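Long-range contact in DNA polymerase (Bacillus phage phi29, PDB 2PY5), which replicates the phage genome by protein-primed, highly processive strand-displacement DNA synthesis and proofreads its product with a 3'-5' exonuclease: residues 497-509 and 517-531. The protein carries 2 engineered substitutions. Numbering follows the deposited sequence. Where two conformers were deposited one is given.
With EDO (1,2-ethanediol), chain Y; nucleotides of chain B.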
loop_
_atom_site.group_PDB
_atom_site.type_symbol
_atom_site.label_atom_id
_atom_site.label_comp_id
_atom_site.label_asym_id
_atom_site.label_seq_id
_atom_site.Cartn_x
_atom_site.Cartn_y
_atom_site.Cartn_z
ATOM N N GLN F 497 17.692 0.031 -6.537
ATOM C CA GLN F 497 16.260 0.284 -6.684
ATOM C C GLN F 497 15.747 0.918 -5.395
ATOM O O GLN F 497 16.112 0.486 -4.289
ATOM C CB GLN F 497 15.480 -1.014 -6.966
ATOM C CG GLN F 497 15.725 -1.598 -8.342
ATOM C CD GLN F 497 15.392 -3.088 -8.456
ATOM O OE1 GLN F 497 14.853 -3.539 -9.476
ATOM N NE2 GLN F 497 15.740 -3.863 -7.426
ATOM N N LYS F 498 14.934 1.963 -5.540
ATOM C CA LYS F 498 14.315 2.662 -4.415
ATOM C C LYS F 498 15.299 3.260 -3.418
ATOM O O LYS F 498 14.914 3.537 -2.292
ATOM C CB LYS F 498 13.313 1.744 -3.693
ATOM C CG LYS F 498 12.169 1.310 -4.603
ATOM C CD LYS F 498 11.112 0.548 -3.863
ATOM C CE LYS F 498 9.994 0.128 -4.798
ATOM N NZ LYS F 498 9.232 1.282 -5.363
ATOM N N THR F 499 16.547 3.484 -3.836
ATOM C CA THR F 499 17.597 3.952 -2.937
ATOM C C THR F 499 18.467 4.994 -3.652
ATOM O O THR F 499 19.413 4.644 -4.354
ATOM C CB THR F 499 18.479 2.792 -2.441
ATOM O OG1 THR F 499 17.637 1.748 -1.918
ATOM C CG2 THR F 499 19.441 3.244 -1.359
ATOM N N TYR F 500 18.113 6.264 -3.491
ATOM C CA TYR F 500 18.815 7.344 -4.163
ATOM C C TYR F 500 18.654 8.664 -3.409
ATOM O O TYR F 500 17.793 8.803 -2.548
ATOM C CB TYR F 500 18.319 7.498 -5.613
ATOM C CG TYR F 500 16.896 7.969 -5.749
ATOM C CD1 TYR F 500 16.627 9.312 -5.827
ATOM C CD2 TYR F 500 15.828 7.079 -5.800
ATOM C CE1 TYR F 500 15.345 9.783 -5.962
ATOM C CE2 TYR F 500 14.527 7.560 -5.926
ATOM C CZ TYR F 500 14.316 8.916 -6.007
ATOM O OH TYR F 500 13.050 9.474 -6.140
ATOM N N ILE F 501 19.523 9.613 -3.741
ATOM C CA ILE F 501 19.428 10.978 -3.249
ATOM C C ILE F 501 19.510 11.929 -4.432
ATOM O O ILE F 501 20.107 11.606 -5.469
ATOM C CB ILE F 501 20.520 11.335 -2.200
ATOM C CG1 ILE F 501 21.945 11.124 -2.739
ATOM C CG2 ILE F 501 20.323 10.510 -0.933
ATOM C CD1 ILE F 501 23.053 11.417 -1.742
ATOM N N GLN F 502 18.890 13.096 -4.271
ATOM C CA GLN F 502 18.996 14.178 -5.253
ATOM C C GLN F 502 19.105 15.521 -4.571
ATOM O O GLN F 502 18.515 15.733 -3.510
ATOM C CB GLN F 502 17.752 14.218 -6.143
ATOM C CG GLN F 502 17.499 12.941 -6.943
ATOM C CD GLN F 502 16.151 12.931 -7.612
ATOM O OE1 GLN F 502 15.208 13.580 -7.151
ATOM N NE2 GLN F 502 16.034 12.151 -8.688
ATOM N N ASP F 503 19.873 16.428 -5.189
ATOM C CA ASP F 503 19.897 17.862 -4.847
ATOM C C ASP F 503 19.004 18.533 -5.897
ATOM O O ASP F 503 19.407 18.713 -7.050
ATOM C CB ASP F 503 21.305 18.454 -4.947
ATOM C CG ASP F 503 22.111 18.357 -3.648
ATOM O OD1 ASP F 503 21.565 17.971 -2.601
ATOM O OD2 ASP F 503 23.303 18.727 -3.691
ATOM N N ILE F 504 17.779 18.858 -5.509
ATOM C CA ILE F 504 16.747 19.311 -6.461
ATOM C C ILE F 504 16.684 20.840 -6.511
ATOM O O ILE F 504 16.646 21.497 -5.486
ATOM C CB ILE F 504 15.364 18.735 -6.078
ATOM C CG1 ILE F 504 15.386 17.205 -6.166
ATOM C CG2 ILE F 504 14.264 19.329 -6.955
ATOM C CD1 ILE F 504 14.087 16.520 -5.677
ATOM N N TYR F 505 16.654 21.397 -7.726
ATOM C CA TYR F 505 16.487 22.820 -7.939
ATOM C C TYR F 505 15.117 23.293 -7.461
ATOM O O TYR F 505 14.101 22.722 -7.845
ATOM C CB TYR F 505 16.623 23.139 -9.422
ATOM C CG TYR F 505 18.026 23.085 -9.990
ATOM C CD1 TYR F 505 18.349 22.179 -10.994
ATOM C CD2 TYR F 505 19.001 23.989 -9.583
ATOM C CE1 TYR F 505 19.620 22.144 -11.552
ATOM C CE2 TYR F 505 20.273 23.968 -10.131
ATOM C CZ TYR F 505 20.576 23.043 -11.115
ATOM O OH TYR F 505 21.840 23.034 -11.667
ATOM N N MET F 506 15.122 24.305 -6.594
ATOM C CA MET F 506 13.905 24.887 -6.043
ATOM C C MET F 506 13.944 26.400 -6.205
ATOM O O MET F 506 15.011 27.003 -6.287
ATOM C CB MET F 506 13.766 24.565 -4.555
ATOM C CG MET F 506 13.799 23.096 -4.215
ATOM S SD MET F 506 12.392 22.146 -4.811
ATOM C CE MET F 506 11.105 22.610 -3.640
ATOM N N LYS F 507 12.767 27.013 -6.220
ATOM C CA LYS F 507 12.660 28.452 -6.299
ATOM C C LYS F 507 11.611 28.954 -5.312
ATOM O O LYS F 507 10.615 28.270 -5.057
ATOM C CB LYS F 507 12.318 28.898 -7.720
ATOM C CG LYS F 507 11.052 28.324 -8.297
ATOM C CD LYS F 507 10.747 28.993 -9.616
ATOM C CE LYS F 507 9.725 28.239 -10.396
ATOM N NZ LYS F 507 9.335 28.974 -11.624
ATOM N N GLU F 508 11.855 30.140 -4.773
ATOM C CA GLU F 508 10.956 30.774 -3.824
ATOM C C GLU F 508 9.867 31.504 -4.606
ATOM O O GLU F 508 10.177 32.384 -5.404
ATOM C CB GLU F 508 11.735 31.775 -2.958
ATOM C CG GLU F 508 11.020 32.218 -1.682
ATOM C CD GLU F 508 11.406 31.385 -0.467
ATOM O OE1 GLU F 508 11.437 30.139 -0.585
ATOM O OE2 GLU F 508 11.677 31.974 0.603
ATOM N N VAL F 509 8.608 31.124 -4.389
ATOM C CA VAL F 509 7.456 31.816 -4.984
ATOM C C VAL F 509 6.410 32.106 -3.902
ATOM O O VAL F 509 5.931 31.186 -3.239
ATOM C CB VAL F 509 6.804 30.990 -6.107
ATOM C CG1 VAL F 509 5.607 31.735 -6.694
ATOM C CG2 VAL F 509 7.817 30.668 -7.194
ATOM N N SER F 517 14.265 25.307 -11.733
ATOM C CA SER F 517 15.027 24.830 -12.882
ATOM C C SER F 517 16.440 25.396 -12.809
ATOM O O SER F 517 16.702 26.333 -12.051
ATOM C CB SER F 517 14.341 25.267 -14.179
ATOM O OG SER F 517 14.405 26.654 -14.367
ATOM N N PRO F 518 17.364 24.838 -13.611
ATOM C CA PRO F 518 18.734 25.348 -13.626
ATOM C C PRO F 518 18.845 26.847 -13.916
ATOM O O PRO F 518 19.785 27.482 -13.440
ATOM C CB PRO F 518 19.396 24.542 -14.751
ATOM C CG PRO F 518 18.590 23.324 -14.882
ATOM C CD PRO F 518 17.197 23.705 -14.537
ATOM N N ASP F 519 17.896 27.394 -14.688
ATOM C CA ASP F 519 17.889 28.824 -15.077
ATOM C C ASP F 519 17.049 29.710 -14.161
ATOM O O ASP F 519 17.005 30.936 -14.334
ATOM C CB ASP F 519 17.332 28.966 -16.490
ATOM C CG ASP F 519 18.189 28.277 -17.522
ATOM O OD1 ASP F 519 19.422 28.495 -17.506
ATOM O OD2 ASP F 519 17.627 27.529 -18.356
ATOM N N ASP F 520 16.381 29.086 -13.200
ATOM C CA ASP F 520 15.395 29.751 -12.381
ATOM C C ASP F 520 15.289 28.948 -11.087
ATOM O O ASP F 520 14.397 28.105 -10.925
ATOM C CB ASP F 520 14.060 29.779 -13.124
ATOM C CG ASP F 520 12.997 30.574 -12.402
ATOM O OD1 ASP F 520 13.339 31.395 -11.523
ATOM O OD2 ASP F 520 11.806 30.363 -12.729
ATOM N N TYR F 521 16.256 29.195 -10.203
ATOM C CA TYR F 521 16.303 28.566 -8.881
ATOM C C TYR F 521 16.836 29.561 -7.852
ATOM O O TYR F 521 17.571 30.506 -8.183
ATOM C CB TYR F 521 17.177 27.276 -8.893
ATOM C CG TYR F 521 18.632 27.538 -8.598
ATOM C CD1 TYR F 521 19.179 27.241 -7.358
ATOM C CD2 TYR F 521 19.449 28.139 -9.542
ATOM C CE1 TYR F 521 20.515 27.537 -7.073
ATOM C CE2 TYR F 521 20.774 28.433 -9.270
ATOM C CZ TYR F 521 21.300 28.133 -8.037
ATOM O OH TYR F 521 22.620 28.434 -7.774
ATOM N N THR F 522 16.443 29.356 -6.599
ATOM C CA THR F 522 17.006 30.103 -5.492
ATOM C C THR F 522 17.767 29.236 -4.483
ATOM O O THR F 522 18.685 29.734 -3.811
ATOM C CB THR F 522 15.936 30.940 -4.764
ATOM O OG1 THR F 522 14.928 30.099 -4.226
ATOM C CG2 THR F 522 15.302 31.922 -5.723
ATOM N N ASP F 523 17.368 27.972 -4.367
ATOM C CA ASP F 523 17.920 27.067 -3.361
ATOM C C ASP F 523 17.861 25.602 -3.829
ATOM O O ASP F 523 17.313 25.285 -4.886
ATOM C CB ASP F 523 17.131 27.192 -2.047
ATOM C CG ASP F 523 17.106 28.612 -1.499
ATOM O OD1 ASP F 523 18.102 29.043 -0.852
ATOM O OD2 ASP F 523 16.081 29.304 -1.714
ATOM N N ILE F 524 18.401 24.707 -3.003
ATOM C CA ILE F 524 18.436 23.283 -3.286
ATOM C C ILE F 524 17.641 22.538 -2.209
ATOM O O ILE F 524 17.802 22.826 -1.021
ATOM C CB ILE F 524 19.900 22.758 -3.296
ATOM C CG1 ILE F 524 20.660 23.283 -4.521
ATOM C CG2 ILE F 524 19.942 21.225 -3.244
ATOM C CD1 ILE F 524 20.057 22.872 -5.867
ATOM N N LYS F 525 16.786 21.618 -2.635
ATOM C CA LYS F 525 16.119 20.687 -1.724
ATOM C C LYS F 525 16.890 19.382 -1.765
ATOM O O LYS F 525 16.990 18.755 -2.821
ATOM C CB LYS F 525 14.674 20.415 -2.145
ATOM C CG LYS F 525 13.977 19.343 -1.298
ATOM C CD LYS F 525 12.490 19.246 -1.602
ATOM C CE LYS F 525 12.214 18.585 -2.924
ATOM N NZ LYS F 525 10.843 17.965 -2.930
ATOM N N PHE F 526 17.440 18.981 -0.619
ATOM C CA PHE F 526 18.122 17.690 -0.520
ATOM C C PHE F 526 17.100 16.611 -0.216
ATOM O O PHE F 526 16.494 16.623 0.859
ATOM C CB PHE F 526 19.214 17.737 0.558
ATOM C CG PHE F 526 19.886 16.416 0.790
ATOM C CD1 PHE F 526 20.601 15.804 -0.225
ATOM C CD2 PHE F 526 19.812 15.783 2.024
ATOM C CE1 PHE F 526 21.230 14.579 -0.018
ATOM C CE2 PHE F 526 20.435 14.563 2.229
ATOM C CZ PHE F 526 21.138 13.965 1.207
ATOM N N SER F 527 16.922 15.685 -1.157
ATOM C CA SER F 527 15.898 14.649 -1.089
ATOM C C SER F 527 16.509 13.253 -0.963
ATOM O O SER F 527 17.379 12.872 -1.737
ATOM C CB SER F 527 15.007 14.716 -2.337
ATOM O OG SER F 527 14.016 13.701 -2.340
ATOM N N VAL F 528 16.003 12.481 -0.001
ATOM C CA VAL F 528 16.485 11.133 0.262
ATOM C C VAL F 528 15.358 10.098 0.090
ATOM O O VAL F 528 14.289 10.242 0.701
ATOM C CB VAL F 528 17.014 11.034 1.696
ATOM C CG1 VAL F 528 17.659 9.654 1.931
ATOM C CG2 VAL F 528 18.014 12.155 1.995
ATOM N N LYS F 529 15.613 9.073 -0.725
ATOM C CA LYS F 529 14.688 7.943 -0.938
ATOM C C LYS F 529 15.439 6.639 -0.723
ATOM O O LYS F 529 16.466 6.373 -1.362
ATOM C CB LYS F 529 14.116 7.975 -2.353
ATOM C CG LYS F 529 13.333 9.212 -2.654
ATOM C CD LYS F 529 12.031 9.261 -1.871
ATOM C CE LYS F 529 11.376 10.605 -2.025
ATOM N NZ LYS F 529 11.031 10.869 -3.441
ATOM N N CYS F 530 14.967 5.834 0.213
ATOM C CA CYS F 530 15.581 4.533 0.487
ATOM C C CYS F 530 14.510 3.701 1.144
ATOM O O CYS F 530 14.037 4.045 2.227
ATOM C CB CYS F 530 16.820 4.634 1.393
ATOM S SG CYS F 530 17.707 3.018 1.726
ATOM N N ALA F 531 14.110 2.635 0.454
ATOM C CA ALA F 531 13.056 1.742 0.931
ATOM C C ALA F 531 13.434 1.182 2.287
ATOM O O ALA F 531 14.552 0.700 2.478
ATOM C CB ALA F 531 12.830 0.614 -0.067
HETATM C C1 EDO Y . 9.892 16.877 -6.266
HETATM O O1 EDO Y . 10.693 17.898 -5.658
HETATM C C2 EDO Y . 10.337 15.499 -5.787
HETATM O O2 EDO Y . 10.343 15.413 -4.352
ATOM O "O5'" DG B 1 17.938 -2.286 -1.125
ATOM C "C5'" DG B 1 18.041 -2.559 0.281
ATOM C "C4'" DG B 1 16.932 -3.480 0.753
ATOM O "O4'" DG B 1 15.649 -2.894 0.439
ATOM C "C3'" DG B 1 16.916 -4.861 0.090
ATOM O "O3'" DG B 1 17.456 -5.906 0.945
ATOM C "C2'" DG B 1 15.453 -5.073 -0.324
ATOM C "C1'" DG B 1 14.713 -3.943 0.390
ATOM N N9 DG B 1 13.494 -3.429 -0.238
ATOM C C8 DG B 1 13.184 -3.349 -1.578
ATOM N N7 DG B 1 12.013 -2.827 -1.812
ATOM C C5 DG B 1 11.511 -2.540 -0.549
ATOM C C6 DG B 1 10.277 -1.963 -0.161
ATOM O O6 DG B 1 9.348 -1.576 -0.886
ATOM N N1 DG B 1 10.170 -1.848 1.226
ATOM C C2 DG B 1 11.129 -2.239 2.131
ATOM N N2 DG B 1 10.845 -2.047 3.430
ATOM N N3 DG B 1 12.291 -2.782 1.780
ATOM C C4 DG B 1 12.413 -2.901 0.431
HETATM O O HOH W 1 13.450 12.866 -4.684
HETATM O O HOH W 2 11.221 26.588 -13.081
#
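Lys507 NZ forms a salt bridge with Asp520 OD2, 3.0 Å away and above the carboxylate plane; the extended lysine chain spans from its strand to the turn Ser517-Asp520. At the far end Lys498 NZ forms a salt bridge with Asp456, a ligand of the catalytic magnesium. Thr522 and Asp523 together face Met506, a classic beta bulge, and Met506 O accepts from Thr522 N (2.8 Å) and Asp523 N (3.2 Å). Paired backbone bonds continue along the antiparallel strands to Tyr500 and Lys529, and Ala531 N reaches Lys498 O beyond them. On the sheet face carrying Tyr500 and Lys529, Ser527's short hydroxyl leaves room for a water that Gln502 OE1 also reaches, while Gln502 NE2 bonds to Tyr494 OH.

Tyr500 holds its ring between its own N and carbonyl carbon (chi1 67°), which lays one ring face under Lys529 CB, 3.9 Å from the centroid. On the sheet face carrying Tyr505 and Ile524, Pro518 CA sits over the Tyr505 ring, whose edge meets the Tyr521 face with planes at 64°; Tyr505 OH bonds to Glu244. Ala531 CB touches DG1 of chain B at C5 (3.5 Å). This long antiparallel ribbon extends the palm sheet of a B-family polymerase; Lys498 and Tyr500 probably help bind template-primer DNA, and Lys529 stabilises the primer terminus.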